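Local coordinates for protein halogenase (Chondromyces crocatus, PDB 3E1T) that probably chlorinates a precursor of chondrochloren, acting as an FAD-dependent halogenase, at residues I46-I58 with F312-L324. Residues are numbered along the deposited sequence; the frame is centred on the assembly and turned at random.
With FAD (flavin-adenine dinucleotide), chain C.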
loop_
_atom_site.group_PDB
_atom_site.type_symbol
_atom_site.label_atom_id
_atom_site.label_comp_id
_atom_site.label_asym_id
_atom_site.label_seq_id
_atom_site.Cartn_x
_atom_site.Cartn_y
_atom_site.Cartn_z
ATOM N N ILE A 46 -7.713 5.835 4.532
ATOM C CA ILE A 46 -6.309 6.263 4.641
ATOM C C ILE A 46 -5.538 5.763 3.412
ATOM O O ILE A 46 -5.940 4.794 2.797
ATOM C CB ILE A 46 -5.656 5.760 5.971
ATOM C CG1 ILE A 46 -4.306 6.453 6.236
ATOM C CG2 ILE A 46 -5.487 4.230 5.968
ATOM C CD1 ILE A 46 -4.409 7.985 6.412
ATOM N N GLY A 47 -4.442 6.427 3.052
ATOM C CA GLY A 47 -3.648 6.028 1.898
ATOM C C GLY A 47 -3.637 7.095 0.814
ATOM O O GLY A 47 -4.086 6.851 -0.306
ATOM N N GLU A 48 -3.052 8.247 1.147
ATOM C CA GLU A 48 -3.240 9.505 0.419
ATOM C C GLU A 48 -2.085 9.903 -0.503
ATOM O O GLU A 48 -2.293 10.559 -1.528
ATOM C CB GLU A 48 -3.517 10.609 1.439
ATOM C CG GLU A 48 -4.845 10.392 2.191
ATOM C CD GLU A 48 -4.813 10.823 3.638
ATOM O OE1 GLU A 48 -5.895 11.112 4.193
ATOM O OE2 GLU A 48 -3.723 10.855 4.247
ATOM N N SER A 49 -0.878 9.476 -0.170
ATOM C CA SER A 49 0.301 9.843 -0.944
ATOM C C SER A 49 0.587 8.830 -2.053
ATOM O O SER A 49 0.811 7.643 -1.792
ATOM C CB SER A 49 1.512 10.008 -0.013
ATOM O OG SER A 49 2.512 10.821 -0.612
ATOM N N LEU A 50 0.601 9.312 -3.293
ATOM C CA LEU A 50 0.691 8.440 -4.457
ATOM C C LEU A 50 2.059 8.467 -5.144
ATOM O O LEU A 50 2.894 9.323 -4.860
ATOM C CB LEU A 50 -0.417 8.779 -5.470
ATOM C CG LEU A 50 -1.895 8.767 -5.040
ATOM C CD1 LEU A 50 -2.759 9.000 -6.261
ATOM C CD2 LEU A 50 -2.278 7.438 -4.349
ATOM N N LEU A 51 2.257 7.508 -6.049
ATOM C CA LEU A 51 3.485 7.337 -6.814
ATOM C C LEU A 51 3.225 7.610 -8.299
ATOM O O LEU A 51 2.078 7.499 -8.762
ATOM C CB LEU A 51 4.046 5.909 -6.629
ATOM C CG LEU A 51 4.351 5.418 -5.201
ATOM C CD1 LEU A 51 5.086 4.089 -5.209
ATOM C CD2 LEU A 51 5.122 6.460 -4.372
ATOM N N PRO A 52 4.282 7.976 -9.046
ATOM C CA PRO A 52 4.227 8.222 -10.485
ATOM C C PRO A 52 3.769 7.024 -11.331
ATOM O O PRO A 52 3.136 7.223 -12.370
ATOM C CB PRO A 52 5.685 8.588 -10.824
ATOM C CG PRO A 52 6.212 9.152 -9.551
ATOM C CD PRO A 52 5.635 8.243 -8.518
ATOM N N ALA A 53 4.088 5.805 -10.901
ATOM C CA ALA A 53 3.687 4.606 -11.650
ATOM C C ALA A 53 2.163 4.479 -11.731
ATOM O O ALA A 53 1.630 4.004 -12.732
ATOM C CB ALA A 53 4.307 3.351 -11.048
ATOM N N THR A 54 1.477 4.933 -10.686
ATOM C CA THR A 54 0.018 4.960 -10.637
ATOM C C THR A 54 -0.532 6.191 -11.364
ATOM O O THR A 54 -1.444 6.074 -12.175
ATOM C CB THR A 54 -0.493 4.944 -9.176
ATOM O OG1 THR A 54 0.241 3.967 -8.419
ATOM C CG2 THR A 54 -1.970 4.617 -9.124
ATOM N N VAL A 55 0.022 7.364 -11.065
ATOM C CA VAL A 55 -0.438 8.617 -11.665
ATOM C C VAL A 55 -0.190 8.679 -13.184
ATOM O O VAL A 55 -1.094 9.028 -13.944
ATOM C CB VAL A 55 0.173 9.847 -10.948
ATOM C CG1 VAL A 55 0.008 11.112 -11.788
ATOM C CG2 VAL A 55 -0.449 10.027 -9.558
ATOM N N HIS A 56 1.007 8.307 -13.624
ATOM C CA HIS A 56 1.355 8.405 -15.044
ATOM C C HIS A 56 1.234 7.098 -15.817
ATOM O O HIS A 56 1.112 7.107 -17.045
ATOM C CB HIS A 56 2.764 8.965 -15.219
ATOM C CG HIS A 56 2.921 10.359 -14.709
ATOM N ND1 HIS A 56 2.877 11.461 -15.534
ATOM C CD2 HIS A 56 3.126 10.831 -13.458
ATOM C CE1 HIS A 56 3.050 12.553 -14.813
ATOM N NE2 HIS A 56 3.194 12.198 -13.549
ATOM N N GLY A 57 1.286 5.980 -15.102
ATOM C CA GLY A 57 1.127 4.676 -15.726
ATOM C C GLY A 57 -0.315 4.205 -15.690
ATOM O O GLY A 57 -0.987 4.189 -16.719
ATOM N N ILE A 58 -0.784 3.827 -14.503
ATOM C CA ILE A 58 -2.116 3.235 -14.326
ATOM C C ILE A 58 -3.237 4.184 -14.739
ATOM O O ILE A 58 -4.078 3.825 -15.562
ATOM C CB ILE A 58 -2.355 2.732 -12.865
ATOM C CG1 ILE A 58 -1.322 1.672 -12.466
ATOM C CG2 ILE A 58 -3.775 2.197 -12.677
ATOM C CD1 ILE A 58 -1.317 0.407 -13.301
ATOM N N PHE A 312 7.489 5.451 2.322
ATOM C CA PHE A 312 7.600 5.427 0.859
ATOM C C PHE A 312 6.306 5.132 0.067
ATOM O O PHE A 312 6.342 4.989 -1.151
ATOM C CB PHE A 312 8.797 4.588 0.377
ATOM C CG PHE A 312 10.122 5.272 0.575
ATOM C CD1 PHE A 312 11.010 4.832 1.547
ATOM C CD2 PHE A 312 10.464 6.383 -0.194
ATOM C CE1 PHE A 312 12.234 5.479 1.740
ATOM C CE2 PHE A 312 11.681 7.026 -0.019
ATOM C CZ PHE A 312 12.572 6.574 0.958
ATOM N N SER A 313 5.166 5.081 0.764
ATOM C CA SER A 313 3.850 5.192 0.121
ATOM C C SER A 313 3.621 4.230 -1.043
ATOM O O SER A 313 3.358 4.665 -2.168
ATOM C CB SER A 313 3.644 6.619 -0.381
ATOM O OG SER A 313 3.656 7.555 0.680
ATOM N N SER A 314 3.728 2.932 -0.787
ATOM C CA SER A 314 3.615 1.959 -1.869
ATOM C C SER A 314 2.272 1.245 -1.977
ATOM O O SER A 314 2.080 0.478 -2.909
ATOM C CB SER A 314 4.721 0.921 -1.756
ATOM O OG SER A 314 4.527 0.102 -0.620
ATOM N N GLY A 315 1.363 1.499 -1.033
ATOM C CA GLY A 315 0.119 0.737 -0.913
ATOM C C GLY A 315 -0.768 0.811 -2.146
ATOM O O GLY A 315 -1.148 -0.225 -2.714
ATOM N N VAL A 316 -1.099 2.027 -2.574
ATOM C CA VAL A 316 -1.997 2.178 -3.729
ATOM C C VAL A 316 -1.336 1.702 -5.014
ATOM O O VAL A 316 -2.006 1.162 -5.895
ATOM C CB VAL A 316 -2.588 3.594 -3.853
ATOM C CG1 VAL A 316 -3.304 3.776 -5.188
ATOM C CG2 VAL A 316 -3.557 3.874 -2.688
ATOM N N HIS A 317 -0.020 1.869 -5.118
ATOM C CA HIS A 317 0.715 1.350 -6.261
ATOM C C HIS A 317 0.601 -0.175 -6.340
ATOM O O HIS A 317 0.352 -0.729 -7.414
ATOM C CB HIS A 317 2.187 1.790 -6.192
ATOM C CG HIS A 317 3.113 0.974 -7.041
ATOM N ND1 HIS A 317 3.033 0.946 -8.414
ATOM C CD2 HIS A 317 4.158 0.180 -6.711
ATOM C CE1 HIS A 317 3.979 0.159 -8.898
ATOM N NE2 HIS A 317 4.673 -0.324 -7.883
ATOM N N LEU A 318 0.808 -0.846 -5.206
ATOM C CA LEU A 318 0.753 -2.300 -5.139
ATOM C C LEU A 318 -0.641 -2.807 -5.503
ATOM O O LEU A 318 -0.781 -3.762 -6.257
ATOM C CB LEU A 318 1.158 -2.800 -3.733
ATOM C CG LEU A 318 2.671 -2.784 -3.455
ATOM C CD1 LEU A 318 2.976 -3.209 -2.035
ATOM C CD2 LEU A 318 3.409 -3.656 -4.434
ATOM N N ALA A 319 -1.656 -2.154 -4.949
ATOM C CA ALA A 319 -3.052 -2.486 -5.244
ATOM C C ALA A 319 -3.378 -2.352 -6.739
ATOM O O ALA A 319 -4.013 -3.237 -7.324
ATOM C CB ALA A 319 -3.979 -1.620 -4.419
ATOM N N THR A 320 -2.922 -1.258 -7.350
ATOM C CA THR A 320 -3.234 -0.965 -8.749
ATOM C C THR A 320 -2.373 -1.783 -9.698
ATOM O O THR A 320 -2.821 -2.146 -10.784
ATOM C CB THR A 320 -3.119 0.556 -9.088
ATOM O OG1 THR A 320 -1.786 1.031 -8.822
ATOM C CG2 THR A 320 -4.127 1.371 -8.283
ATOM N N TYR A 321 -1.140 -2.081 -9.295
ATOM C CA TYR A 321 -0.280 -2.947 -10.099
ATOM C C TYR A 321 -0.801 -4.378 -10.079
ATOM O O TYR A 321 -0.828 -5.025 -11.119
ATOM C CB TYR A 321 1.157 -2.916 -9.599
ATOM C CG TYR A 321 2.134 -3.796 -10.332
ATOM C CD1 TYR A 321 2.280 -3.722 -11.722
ATOM C CD2 TYR A 321 2.959 -4.675 -9.632
ATOM C CE1 TYR A 321 3.209 -4.513 -12.385
ATOM C CE2 TYR A 321 3.875 -5.470 -10.290
ATOM C CZ TYR A 321 4.000 -5.376 -11.658
ATOM O OH TYR A 321 4.928 -6.161 -12.297
ATOM N N SER A 322 -1.189 -4.870 -8.904
ATOM C CA SER A 322 -1.771 -6.223 -8.809
ATOM C C SER A 322 -3.110 -6.325 -9.559
ATOM O O SER A 322 -3.404 -7.364 -10.140
ATOM C CB SER A 322 -1.900 -6.710 -7.361
ATOM O OG SER A 322 -2.790 -5.936 -6.564
ATOM N N ALA A 323 -3.891 -5.248 -9.547
ATOM C CA ALA A 323 -5.123 -5.136 -10.366
ATOM C C ALA A 323 -4.855 -5.311 -11.862
ATOM O O ALA A 323 -5.490 -6.139 -12.503
ATOM C CB ALA A 323 -5.833 -3.827 -10.103
ATOM N N LEU A 324 -3.899 -4.559 -12.406
ATOM C CA LEU A 324 -3.417 -4.756 -13.784
ATOM C C LEU A 324 -2.964 -6.175 -14.110
ATOM O O LEU A 324 -3.234 -6.683 -15.203
ATOM C CB LEU A 324 -2.267 -3.797 -14.089
ATOM C CG LEU A 324 -1.573 -3.831 -15.456
ATOM C CD1 LEU A 324 -2.487 -3.312 -16.575
ATOM C CD2 LEU A 324 -0.294 -3.008 -15.386
HETATM P PA FAD C . -9.190 -0.495 0.099
HETATM O O1A FAD C . -8.745 0.890 -0.289
HETATM O O2A FAD C . -9.191 -0.772 1.563
HETATM O O5B FAD C . -10.693 -0.687 -0.461
HETATM C C5B FAD C . -11.387 -1.915 -0.313
HETATM C C4B FAD C . -12.891 -1.673 -0.479
HETATM O O4B FAD C . -13.624 -2.854 -0.225
HETATM C C3B FAD C . -13.392 -0.629 0.512
HETATM O O3B FAD C . -14.041 0.386 -0.221
HETATM C C2B FAD C . -14.387 -1.359 1.390
HETATM O O2B FAD C . -15.498 -0.547 1.644
HETATM C C1B FAD C . -14.768 -2.555 0.536
HETATM N N9A FAD C . -15.166 -3.765 1.277
HETATM C C8A FAD C . -14.660 -4.272 2.447
HETATM N N7A FAD C . -15.325 -5.416 2.727
HETATM C C5A FAD C . -16.234 -5.655 1.751
HETATM C C6A FAD C . -17.183 -6.667 1.536
HETATM N N6A FAD C . -17.423 -7.608 2.457
HETATM N N1A FAD C . -17.971 -6.611 0.411
HETATM C C2A FAD C . -17.870 -5.572 -0.478
HETATM N N3A FAD C . -16.943 -4.577 -0.248
HETATM C C4A FAD C . -16.138 -4.621 0.837
HETATM N N1 FAD C . -0.898 3.854 0.525
HETATM C C2 FAD C . -0.431 4.806 -0.339
HETATM O O2 FAD C . -0.427 4.544 -1.540
HETATM N N3 FAD C . 0.031 6.011 0.158
HETATM C C4 FAD C . 0.013 6.272 1.524
HETATM O O4 FAD C . 0.404 7.353 1.969
HETATM C C4X FAD C . -0.448 5.298 2.400
HETATM N N5 FAD C . -0.482 5.518 3.764
HETATM C C5X FAD C . -0.956 4.535 4.611
HETATM C C6 FAD C . -0.986 4.742 5.995
HETATM C C7 FAD C . -1.467 3.735 6.846
HETATM C C7M FAD C . -1.286 3.888 8.330
HETATM C C8 FAD C . -1.915 2.518 6.318
HETATM C C8M FAD C . -2.247 1.339 7.204
HETATM C C9 FAD C . -1.892 2.325 4.941
HETATM C C9A FAD C . -1.413 3.321 4.083
HETATM N N10 FAD C . -1.408 3.102 2.718
HETATM C C10 FAD C . -0.919 4.081 1.878
HETATM C "C1'" FAD C . -2.007 1.836 2.132
HETATM C "C2'" FAD C . -3.390 2.028 1.498
HETATM O "O2'" FAD C . -4.293 2.380 2.525
HETATM C "C3'" FAD C . -3.875 0.732 0.829
HETATM O "O3'" FAD C . -2.794 0.025 0.261
HETATM C "C4'" FAD C . -4.882 0.928 -0.304
HETATM O "O4'" FAD C . -6.040 1.555 0.200
HETATM C "C5'" FAD C . -5.256 -0.434 -0.888
HETATM O "O5'" FAD C . -6.399 -0.306 -1.688
HETATM P P FAD C . -7.412 -1.535 -1.899
HETATM O O1P FAD C . -8.210 -1.294 -3.162
HETATM O O2P FAD C . -6.661 -2.825 -2.004
HETATM O O3P FAD C . -8.270 -1.609 -0.566
HETATM O O HOH W 1 0.777 1.733 -9.704
#
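Segments 46-58 and 312-324 meet in a buried contact that clasps the pyrimidine end of the flavin and continues as helix-helix packing, in the FAD-binding part of a flavin-dependent halogenase with a Rossmann-type dinucleotide fold. At the flavin, S49 and S313 lie against each other, CB of S313 resting 3.3 Å from the carbonyl O of S49. That carbonyl accepts a nearly straight bond from FAD N3 (2.7 Å, 167°), while the amide of S49 donates a longer one to FAD O4. The other pyrimidine carbonyl, FAD O2, is held by the amide N of V316 at 2.8 Å, in the first turn of helix 315-324, whose N-terminal end would probably help stabilise negative charge on a reduced flavin. The hydroxyl of S49 is hydrogen-bonded to K76 and Q107. G47 brings its CA to within 3.3 Å of FAD C4X.

Beyond the ring, L50 reaches V316 with CD2, and the carbonyl O of S313 points into the fork of L51, 3.3 Å from its CG, with CD1 of L51 also meeting CB of H317. Helices 52-58 and 315-324 then run at 40° to each other, I58 packing on T320 and L324. T21 of helix 17-27 touches both I58 and T320. With CG anti to the backbone N (chi1 161°), H317 places its ring beside A53 and T54; its NE2 is hydrogen-bonded to E354 of helix 340-368, which probably helps set the ring with ND1 near CB of A53. Between the helices one water is gripped three ways: it donates to T320 OG1 and lies 2.6 Å from T54 OG1 and 2.7 Å from H317 ND1.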